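Local coordinates for TCP pilus virulence regulatory protein (Vibrio cholerae, PDB 3GBG) that probably activates transcription of virulence genes, including those of the toxin-coregulated pilus, as an AraC-family DNA-binding regulator that binds a fatty acid, at residues Y30-I35 and S82-S87; I59-N64 and K112-W117; E172-L177 and G193-N198. All coordinates share one frame; numbering follows the deposited sequence.

Contact 1 of 3, residues Y30-I35 and S82-S87; sequences YKMFWI and SVITIS. With PAM (palmitoleic acid), chain B.
K31 NZ donates to two oxygens: T85 OG1 of the facing strand at 2.7 Å and O2 of the palmitoleic acid carboxylate at 2.8 Å. The K31 chain runs extended as far as CE and then bends (chi4 -71°), which turns the ammonium back to T85, whose side chain lies alongside, pointing the same way. T85 probably helps to position the lysine for the fatty acid; Y12 OH and K230 NZ also bond to the ligand.

The same face of the sheet carries F33 and V83. The acyl chain passes over one face of the F33 ring, with C8 at 3.7 Å from CG and offset toward the rim, while F33 CB rests on V83 CG2. The other face is mostly apolar, though S82 OG bonds a water. W34 covers S82 CB with its six-membered ring, a CH-pi contact 22° off the ring normal, and I84 CD1 meets the ring edge 3.4 Å from W34 CH2. M32 packs CG against I84 CB and CE against I86 CD1.

Five backbone hydrogen bonds fix the antiparallel register, M32 and I84 exchanging two, with I84 N to M32 O at 2.8 Å. The pairing lies inside a five-stranded sheet, strand 57-61 flanking 31-35 and strand 7-14 flanking 79-86; helix 123-131 covers the M32 and W34 side through L127 and V131.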
loop_
_atom_site.group_PDB
_atom_site.type_symbol
_atom_site.label_atom_id
_atom_site.label_comp_id
_atom_site.label_asym_id
_atom_site.label_seq_id
_atom_site.Cartn_x
_atom_site.Cartn_y
_atom_site.Cartn_z
ATOM N N TYR A 30 4.443 2.794 -2.820
ATOM C CA TYR A 30 4.853 1.410 -2.969
ATOM C C TYR A 30 5.008 0.740 -1.618
ATOM O O TYR A 30 5.587 1.306 -0.687
ATOM C CB TYR A 30 6.162 1.310 -3.756
ATOM C CG TYR A 30 6.037 1.758 -5.194
ATOM C CD1 TYR A 30 6.247 3.092 -5.551
ATOM C CD2 TYR A 30 5.665 0.857 -6.196
ATOM C CE1 TYR A 30 6.086 3.517 -6.868
ATOM C CE2 TYR A 30 5.500 1.275 -7.515
ATOM C CZ TYR A 30 5.710 2.603 -7.841
ATOM O OH TYR A 30 5.520 3.019 -9.136
ATOM N N LYS A 31 4.468 -0.468 -1.509
ATOM C CA LYS A 31 4.542 -1.222 -0.266
ATOM C C LYS A 31 4.878 -2.684 -0.527
ATOM O O LYS A 31 4.689 -3.195 -1.627
ATOM C CB LYS A 31 3.205 -1.156 0.471
ATOM C CG LYS A 31 2.819 0.210 1.010
ATOM C CD LYS A 31 1.421 0.160 1.626
ATOM C CE LYS A 31 1.036 1.490 2.257
ATOM N NZ LYS A 31 1.816 1.758 3.497
ATOM N N MET A 32 5.392 -3.347 0.496
ATOM C CA MET A 32 5.716 -4.762 0.406
ATOM C C MET A 32 5.501 -5.357 1.784
ATOM O O MET A 32 5.798 -4.720 2.793
ATOM C CB MET A 32 7.163 -4.968 -0.060
ATOM C CG MET A 32 8.231 -4.286 0.777
ATOM S SD MET A 32 9.881 -4.536 0.020
ATOM C CE MET A 32 9.658 -3.706 -1.536
ATOM N N PHE A 33 4.938 -6.559 1.834
ATOM C CA PHE A 33 4.708 -7.203 3.114
ATOM C C PHE A 33 4.941 -8.695 3.022
ATOM O O PHE A 33 4.995 -9.259 1.933
ATOM C CB PHE A 33 3.284 -6.942 3.622
ATOM C CG PHE A 33 2.203 -7.581 2.789
ATOM C CD1 PHE A 33 1.624 -6.888 1.724
ATOM C CD2 PHE A 33 1.738 -8.862 3.094
ATOM C CE1 PHE A 33 0.594 -7.458 0.977
ATOM C CE2 PHE A 33 0.708 -9.445 2.355
ATOM C CZ PHE A 33 0.131 -8.741 1.291
ATOM N N TRP A 34 5.077 -9.326 4.180
ATOM C CA TRP A 34 5.297 -10.758 4.243
ATOM C C TRP A 34 5.099 -11.215 5.678
ATOM O O TRP A 34 5.154 -10.407 6.607
ATOM C CB TRP A 34 6.717 -11.087 3.764
ATOM C CG TRP A 34 7.785 -10.620 4.698
ATOM C CD1 TRP A 34 8.283 -11.295 5.775
ATOM C CD2 TRP A 34 8.453 -9.353 4.679
ATOM N NE1 TRP A 34 9.213 -10.528 6.430
ATOM C CE2 TRP A 34 9.333 -9.329 5.780
ATOM C CE3 TRP A 34 8.383 -8.231 3.840
ATOM C CZ2 TRP A 34 10.147 -8.224 6.064
ATOM C CZ3 TRP A 34 9.193 -7.135 4.124
ATOM C CH2 TRP A 34 10.060 -7.139 5.227
ATOM N N ILE A 35 4.851 -12.509 5.854
ATOM C CA ILE A 35 4.668 -13.063 7.188
ATOM C C ILE A 35 6.014 -13.531 7.727
ATOM O O ILE A 35 6.887 -13.958 6.967
ATOM C CB ILE A 35 3.647 -14.227 7.175
ATOM C CG1 ILE A 35 4.074 -15.307 6.183
ATOM C CG2 ILE A 35 2.267 -13.695 6.766
ATOM C CD1 ILE A 35 3.110 -16.476 6.113
ATOM N N SER A 82 4.941 -8.102 8.477
ATOM C CA SER A 82 5.788 -6.918 8.383
ATOM C C SER A 82 5.406 -6.140 7.136
ATOM O O SER A 82 5.271 -6.720 6.064
ATOM C CB SER A 82 7.261 -7.329 8.305
ATOM O OG SER A 82 7.667 -8.019 9.474
ATOM N N VAL A 83 5.225 -4.831 7.277
ATOM C CA VAL A 83 4.868 -4.002 6.138
ATOM C C VAL A 83 5.852 -2.851 5.959
ATOM O O VAL A 83 6.037 -2.026 6.853
ATOM C CB VAL A 83 3.442 -3.425 6.280
ATOM C CG1 VAL A 83 3.067 -2.663 5.017
ATOM C CG2 VAL A 83 2.447 -4.554 6.535
ATOM N N ILE A 84 6.477 -2.812 4.789
ATOM C CA ILE A 84 7.446 -1.778 4.459
ATOM C C ILE A 84 6.876 -0.795 3.452
ATOM O O ILE A 84 6.412 -1.185 2.382
ATOM C CB ILE A 84 8.704 -2.377 3.828
ATOM C CG1 ILE A 84 9.405 -3.275 4.839
ATOM C CG2 ILE A 84 9.627 -1.266 3.346
ATOM C CD1 ILE A 84 10.630 -3.951 4.271
ATOM N N THR A 85 6.929 0.485 3.789
ATOM C CA THR A 85 6.441 1.511 2.887
ATOM C C THR A 85 7.664 2.277 2.385
ATOM O O THR A 85 8.463 2.774 3.175
ATOM C CB THR A 85 5.463 2.449 3.611
ATOM O OG1 THR A 85 4.421 1.668 4.214
ATOM C CG2 THR A 85 4.830 3.416 2.626
ATOM N N ILE A 86 7.811 2.349 1.067
ATOM C CA ILE A 86 8.949 3.026 0.451
ATOM C C ILE A 86 8.602 4.451 0.026
ATOM O O ILE A 86 7.551 4.690 -0.569
ATOM C CB ILE A 86 9.436 2.245 -0.790
ATOM C CG1 ILE A 86 9.580 0.754 -0.450
ATOM C CG2 ILE A 86 10.766 2.801 -1.263
ATOM C CD1 ILE A 86 9.978 -0.116 -1.632
ATOM N N SER A 87 9.486 5.395 0.334
ATOM C CA SER A 87 9.265 6.796 -0.025
ATOM C C SER A 87 9.476 6.994 -1.521
ATOM O O SER A 87 10.214 6.243 -2.157
ATOM C CB SER A 87 10.238 7.700 0.735
ATOM O OG SER A 87 11.567 7.487 0.284
HETATM C C1 PAM B . -0.408 -0.033 6.230
HETATM O O1 PAM B . 0.446 -0.377 7.077
HETATM O O2 PAM B . -0.086 0.811 5.372
HETATM C C2 PAM B . -1.806 -0.626 6.258
HETATM C C3 PAM B . -2.197 -1.104 4.855
HETATM C C4 PAM B . -2.397 -2.612 4.833
HETATM C C5 PAM B . -1.760 -3.234 3.594
HETATM C C6 PAM B . -0.685 -4.244 3.983
HETATM C C7 PAM B . -1.193 -5.675 3.833
HETATM C C8 PAM B . -0.655 -6.567 4.942
HETATM C C9 PAM B . -1.763 -7.467 5.504
HETATM C C10 PAM B . -2.144 -7.428 6.772
HETATM C C11 PAM B . -1.507 -6.474 7.799
HETATM C C12 PAM B . -2.309 -5.182 7.942
HETATM C C13 PAM B . -3.390 -5.317 8.999
HETATM C C14 PAM B . -4.303 -4.099 8.992
HETATM C C15 PAM B . -5.389 -4.242 10.044
HETATM C C16 PAM B . -6.716 -4.635 9.406
HETATM O O HOH W 1 6.507 5.389 -2.919
HETATM O O HOH W 2 7.318 -10.675 9.137
#

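Contact 2 of 3, residues I59-N64 and K112-W117; sequences ILLKKN and KDLLLW
K62 leans across to D113 just beyond the paired strands. Its CB sits 3.7 Å from D113 O, the carbonyl that also accepts the K62 backbone N-H at 3.0 Å. CG leaves anti to the backbone N (chi1 -166°), and CD passes 4.1 Å from K112 O. The bend at chi3 (84°) brings CE to 3.2 Å from D113 OD2, and the one at chi4 leaves NZ 4.1 Å from that oxygen. The opposite charges are therefore near each other without forming a salt bridge.

Behind this lysine the strands pair regularly. L60 and L115 form a hydrogen-bonded pair, L60 N reaching L115 O at 2.7 Å and L115 N returning to L60 O. I59 with L116 and L61 with L114 are non-hydrogen-bonded pairs. L114 lies alongside both I59 and L61: its CD2 meets I59 CG2 at 3.7 Å and its CG meets L61 CD2. On the other face L60 and L115 touch through their CB atoms, and both pack against V155 of helix 141-155.

Strand 114-118 is one of the two outermost strands of the five-stranded antiparallel sheet within this chain, next to 57-61, with the side chain of L61 about 4 Å from the bound palmitoleic acid. Y51 of strand 49-53 touches L114 and L116, and I53 touches I59, so a second antiparallel sheet faces this one, consistent with the beta-sandwich of a cupin-like domain.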
loop_
_atom_site.group_PDB
_atom_site.type_symbol
_atom_site.label_atom_id
_atom_site.label_comp_id
_atom_site.label_asym_id
_atom_site.label_seq_id
_atom_site.Cartn_x
_atom_site.Cartn_y
_atom_site.Cartn_z
ATOM N N ILE A 59 5.085 -9.964 -0.932
ATOM C CA ILE A 59 4.014 -9.395 -1.742
ATOM C C ILE A 59 4.298 -7.920 -1.975
ATOM O O ILE A 59 4.608 -7.181 -1.035
ATOM C CB ILE A 59 2.629 -9.516 -1.050
ATOM C CG1 ILE A 59 2.263 -10.988 -0.821
ATOM C CG2 ILE A 59 1.560 -8.858 -1.906
ATOM C CD1 ILE A 59 2.951 -11.620 0.374
ATOM N N LEU A 60 4.199 -7.488 -3.225
ATOM C CA LEU A 60 4.448 -6.093 -3.558
ATOM C C LEU A 60 3.156 -5.429 -4.023
ATOM O O LEU A 60 2.417 -5.992 -4.832
ATOM C CB LEU A 60 5.507 -5.993 -4.664
ATOM C CG LEU A 60 6.852 -6.686 -4.415
ATOM C CD1 LEU A 60 7.751 -6.507 -5.634
ATOM C CD2 LEU A 60 7.513 -6.100 -3.183
ATOM N N LEU A 61 2.884 -4.238 -3.499
ATOM C CA LEU A 61 1.685 -3.487 -3.864
ATOM C C LEU A 61 2.101 -2.237 -4.643
ATOM O O LEU A 61 2.897 -1.434 -4.161
ATOM C CB LEU A 61 0.911 -3.100 -2.600
ATOM C CG LEU A 61 0.548 -4.301 -1.707
ATOM C CD1 LEU A 61 -0.224 -3.836 -0.477
ATOM C CD2 LEU A 61 -0.291 -5.292 -2.515
ATOM N N LYS A 62 1.564 -2.080 -5.846
ATOM C CA LYS A 62 1.915 -0.947 -6.693
ATOM C C LYS A 62 1.241 0.356 -6.278
ATOM O O LYS A 62 0.045 0.389 -6.014
ATOM C CB LYS A 62 1.576 -1.262 -8.151
ATOM C CG LYS A 62 2.204 -0.295 -9.146
ATOM C CD LYS A 62 2.192 -0.834 -10.571
ATOM C CE LYS A 62 0.865 -0.571 -11.261
ATOM N NZ LYS A 62 0.616 0.894 -11.429
ATOM N N LYS A 63 2.024 1.426 -6.225
ATOM C CA LYS A 63 1.502 2.729 -5.850
ATOM C C LYS A 63 0.364 3.132 -6.779
ATOM O O LYS A 63 0.402 2.851 -7.981
ATOM C CB LYS A 63 2.610 3.782 -5.901
ATOM C CG LYS A 63 2.137 5.169 -5.517
ATOM C CD LYS A 63 3.254 6.185 -5.636
ATOM C CE LYS A 63 2.760 7.567 -5.290
ATOM N NZ LYS A 63 3.854 8.551 -5.401
ATOM N N ASN A 64 -0.647 3.784 -6.206
ATOM C CA ASN A 64 -1.827 4.255 -6.937
ATOM C C ASN A 64 -2.783 3.137 -7.340
ATOM O O ASN A 64 -3.753 3.366 -8.064
ATOM C CB ASN A 64 -1.397 5.052 -8.174
ATOM C CG ASN A 64 -0.694 6.340 -7.814
ATOM O OD1 ASN A 64 0.115 6.857 -8.581
ATOM N ND2 ASN A 64 -1.013 6.876 -6.648
ATOM N N LYS A 112 -0.464 -5.352 -13.749
ATOM C CA LYS A 112 -0.575 -6.142 -12.528
ATOM C C LYS A 112 -0.227 -5.252 -11.332
ATOM O O LYS A 112 0.851 -4.659 -11.278
ATOM C CB LYS A 112 0.367 -7.349 -12.594
ATOM C CG LYS A 112 -0.000 -8.490 -11.651
ATOM C CD LYS A 112 -1.404 -9.011 -11.938
ATOM C CE LYS A 112 -1.710 -10.278 -11.150
ATOM N NZ LYS A 112 -0.871 -11.428 -11.595
ATOM N N ASP A 113 -1.147 -5.168 -10.374
ATOM C CA ASP A 113 -0.974 -4.327 -9.190
ATOM C C ASP A 113 -0.484 -5.051 -7.945
ATOM O O ASP A 113 0.047 -4.428 -7.025
ATOM C CB ASP A 113 -2.295 -3.626 -8.875
ATOM C CG ASP A 113 -2.732 -2.700 -9.982
ATOM O OD1 ASP A 113 -3.943 -2.418 -10.077
ATOM O OD2 ASP A 113 -1.858 -2.250 -10.750
ATOM N N LEU A 114 -0.679 -6.363 -7.911
ATOM C CA LEU A 114 -0.251 -7.164 -6.772
ATOM C C LEU A 114 0.737 -8.220 -7.268
ATOM O O LEU A 114 0.359 -9.158 -7.971
ATOM C CB LEU A 114 -1.472 -7.822 -6.116
ATOM C CG LEU A 114 -1.284 -8.411 -4.711
ATOM C CD1 LEU A 114 -2.632 -8.569 -4.036
ATOM C CD2 LEU A 114 -0.555 -9.745 -4.801
ATOM N N LEU A 115 2.004 -8.053 -6.905
ATOM C CA LEU A 115 3.044 -8.978 -7.328
ATOM C C LEU A 115 3.568 -9.837 -6.185
ATOM O O LEU A 115 3.951 -9.328 -5.132
ATOM C CB LEU A 115 4.208 -8.211 -7.966
ATOM C CG LEU A 115 3.934 -7.501 -9.301
ATOM C CD1 LEU A 115 3.007 -6.316 -9.082
ATOM C CD2 LEU A 115 5.250 -7.029 -9.905
ATOM N N LEU A 116 3.574 -11.150 -6.400
ATOM C CA LEU A 116 4.054 -12.094 -5.399
ATOM C C LEU A 116 5.416 -12.638 -5.807
ATOM O O LEU A 116 5.605 -13.061 -6.945
ATOM C CB LEU A 116 3.067 -13.256 -5.254
ATOM C CG LEU A 116 3.612 -14.545 -4.625
ATOM C CD1 LEU A 116 3.952 -14.332 -3.156
ATOM C CD2 LEU A 116 2.565 -15.639 -4.774
ATOM N N TRP A 117 6.363 -12.630 -4.877
ATOM C CA TRP A 117 7.696 -13.137 -5.164
ATOM C C TRP A 117 8.172 -14.128 -4.109
ATOM O O TRP A 117 8.207 -13.816 -2.919
ATOM C CB TRP A 117 8.695 -11.980 -5.281
ATOM C CG TRP A 117 10.101 -12.431 -5.564
ATOM C CD1 TRP A 117 11.051 -12.791 -4.649
ATOM C CD2 TRP A 117 10.695 -12.627 -6.854
ATOM N NE1 TRP A 117 12.197 -13.202 -5.290
ATOM C CE2 TRP A 117 12.005 -13.112 -6.643
ATOM C CE3 TRP A 117 10.246 -12.444 -8.168
ATOM C CZ2 TRP A 117 12.872 -13.415 -7.696
ATOM C CZ3 TRP A 117 11.110 -12.747 -9.219
ATOM C CH2 TRP A 117 12.408 -13.228 -8.973
#

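Contact 3 of 3, residues E172-L177 and G193-N198; sequences EKISCL and GELRTN
Apolar contacts carry the approach of L195 and E194 to the helix 170-180. The L195 methyls reach into the angle between K173 and I174: CD1 lies 3.7 Å from I174 CG1, the two side chains crossing at about a right angle, and both CD1 and CD2 stand 4.0 Å from K173 CB. L195 CD2 also approaches L177 CD1 (4.3 Å), and that L177 methyl presses on the aliphatic start of E194, 3.4 Å from its CB, where again the chains cross nearly perpendicular. L195 has its CG beside the backbone N (chi1 -56°), a setting that carries its methyls across to the other helix. I191, one turn before L195, also touches I174 and L177, extending the apolar seam between helices 170-180 and 188-195. As in AraC-type regulators, these helices probably belong to the helical DNA-binding domain.

Polar interactions stay within the individual segments or lead outward. The carboxylate of E194 turns to R184 in a salt bridge through OE1. Past the helix, R196, with positive phi, lets the chain turn away, and T197 OG1 donates to L195 O at 2.8 Å, approaching from 58° above the carbonyl plane.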
loop_
_atom_site.group_PDB
_atom_site.type_symbol
_atom_site.label_atom_id
_atom_site.label_comp_id
_atom_site.label_asym_id
_atom_site.label_seq_id
_atom_site.Cartn_x
_atom_site.Cartn_y
_atom_site.Cartn_z
ATOM N N GLU A 172 -1.309 9.011 -11.297
ATOM C CA GLU A 172 -0.388 9.678 -10.378
ATOM C C GLU A 172 -0.749 11.160 -10.276
ATOM O O GLU A 172 -0.677 11.763 -9.201
ATOM C CB GLU A 172 1.058 9.518 -10.866
ATOM C CG GLU A 172 2.116 10.321 -10.103
ATOM C CD GLU A 172 2.219 9.935 -8.638
ATOM O OE1 GLU A 172 1.890 8.782 -8.293
ATOM O OE2 GLU A 172 2.644 10.781 -7.831
ATOM N N LYS A 173 -1.140 11.745 -11.403
ATOM C CA LYS A 173 -1.521 13.158 -11.431
ATOM C C LYS A 173 -2.810 13.379 -10.643
ATOM O O LYS A 173 -2.935 14.359 -9.911
ATOM C CB LYS A 173 -1.718 13.615 -12.873
ATOM C CG LYS A 173 -0.504 13.384 -13.753
ATOM C CD LYS A 173 -0.885 13.469 -15.221
ATOM C CE LYS A 173 -0.970 14.909 -15.692
ATOM N NZ LYS A 173 0.393 15.492 -15.850
ATOM N N ILE A 174 -3.764 12.471 -10.807
ATOM C CA ILE A 174 -5.035 12.576 -10.098
ATOM C C ILE A 174 -4.828 12.411 -8.593
ATOM O O ILE A 174 -5.337 13.200 -7.800
ATOM C CB ILE A 174 -6.027 11.514 -10.583
ATOM C CG1 ILE A 174 -6.379 11.778 -12.056
ATOM C CG2 ILE A 174 -7.292 11.540 -9.720
ATOM C CD1 ILE A 174 -7.162 10.659 -12.704
ATOM N N SER A 175 -4.066 11.387 -8.210
ATOM C CA SER A 175 -3.790 11.118 -6.801
ATOM C C SER A 175 -3.055 12.256 -6.104
ATOM O O SER A 175 -3.438 12.669 -5.010
ATOM C CB SER A 175 -2.973 9.834 -6.652
ATOM O OG SER A 175 -3.660 8.731 -7.203
ATOM N N CYS A 176 -1.980 12.735 -6.724
ATOM C CA CYS A 176 -1.202 13.835 -6.153
ATOM C C CYS A 176 -2.077 15.068 -5.994
ATOM O O CYS A 176 -1.931 15.824 -5.037
ATOM C CB CYS A 176 -0.012 14.188 -7.048
ATOM S SG CYS A 176 1.373 13.026 -6.965
ATOM N N LEU A 177 -2.971 15.281 -6.953
ATOM C CA LEU A 177 -3.874 16.422 -6.902
ATOM C C LEU A 177 -4.703 16.326 -5.624
ATOM O O LEU A 177 -4.721 17.249 -4.811
ATOM C CB LEU A 177 -4.819 16.410 -8.101
ATOM C CG LEU A 177 -5.188 17.726 -8.787
ATOM C CD1 LEU A 177 -6.447 17.492 -9.628
ATOM C CD2 LEU A 177 -5.427 18.834 -7.775
ATOM N N GLY A 193 -10.458 20.143 -14.756
ATOM C CA GLY A 193 -9.991 21.516 -14.806
ATOM C C GLY A 193 -8.545 21.646 -14.368
ATOM O O GLY A 193 -7.753 22.348 -15.007
ATOM N N GLU A 194 -8.187 20.959 -13.284
ATOM C CA GLU A 194 -6.818 21.016 -12.782
ATOM C C GLU A 194 -5.833 20.342 -13.736
ATOM O O GLU A 194 -4.725 20.840 -13.950
ATOM C CB GLU A 194 -6.726 20.369 -11.392
ATOM C CG GLU A 194 -7.433 21.160 -10.299
ATOM C CD GLU A 194 -6.737 22.479 -9.983
ATOM O OE1 GLU A 194 -7.278 23.258 -9.169
ATOM O OE2 GLU A 194 -5.646 22.730 -10.536
ATOM N N LEU A 195 -6.229 19.220 -14.321
ATOM C CA LEU A 195 -5.339 18.519 -15.242
ATOM C C LEU A 195 -5.468 18.946 -16.704
ATOM O O LEU A 195 -4.742 18.444 -17.567
ATOM C CB LEU A 195 -5.552 17.006 -15.127
ATOM C CG LEU A 195 -5.391 16.422 -13.707
ATOM C CD1 LEU A 195 -5.413 14.896 -13.779
ATOM C CD2 LEU A 195 -4.060 16.889 -13.108
ATOM N N ARG A 196 -6.382 19.869 -16.984
ATOM C CA ARG A 196 -6.571 20.354 -18.346
ATOM C C ARG A 196 -6.779 19.177 -19.289
ATOM O O ARG A 196 -6.223 19.145 -20.389
ATOM C CB ARG A 196 -5.335 21.146 -18.788
ATOM C CG ARG A 196 -4.878 22.216 -17.796
ATOM C CD ARG A 196 -5.891 23.333 -17.702
ATOM N NE ARG A 196 -5.414 24.477 -16.923
ATOM C CZ ARG A 196 -5.220 24.467 -15.606
ATOM N NH1 ARG A 196 -5.457 23.371 -14.906
ATOM N NH2 ARG A 196 -4.810 25.566 -14.982
ATOM N N THR A 197 -7.581 18.210 -18.854
ATOM C CA THR A 197 -7.849 17.019 -19.651
ATOM C C THR A 197 -9.310 16.616 -19.510
ATOM O O THR A 197 -9.874 16.717 -18.420
ATOM C CB THR A 197 -6.962 15.853 -19.188
ATOM O OG1 THR A 197 -5.594 16.279 -19.153
ATOM C CG2 THR A 197 -7.102 14.673 -20.129
ATOM N N ASN A 198 -9.922 16.150 -20.597
ATOM C CA ASN A 198 -11.324 15.766 -20.535
ATOM C C ASN A 198 -11.545 14.428 -19.837
ATOM O O ASN A 198 -10.646 13.589 -19.733
ATOM C CB ASN A 198 -11.952 15.757 -21.935
ATOM C CG ASN A 198 -11.383 14.689 -22.824
ATOM O OD1 ASN A 198 -10.696 14.982 -23.801
ATOM N ND2 ASN A 198 -11.658 13.432 -22.490
#

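How the contacts relate
Contacts 1 and 2 belong to one antiparallel sheet: strands 31-35 and 57-61 are neighbours in it, so the two contacts, with centres 10 Å apart, meet directly. K31 O lies 2.8 Å from L61 N and F33 O 3.0 Å from I59 N, both probable hydrogen bonds, while M32 CB packs 3.3 Å from L60 CD2. The fatty acid lies by the face that bears K31, F33 and L61, and both contacts border it. Contact 3 is a separate helical pairing, its centre about 27 Å from that of contact 1 and 23 Å from that of contact 2. It reaches contact 2 through K63 NZ and E172 OE1, a long and weak ion pair at 3.5 Å.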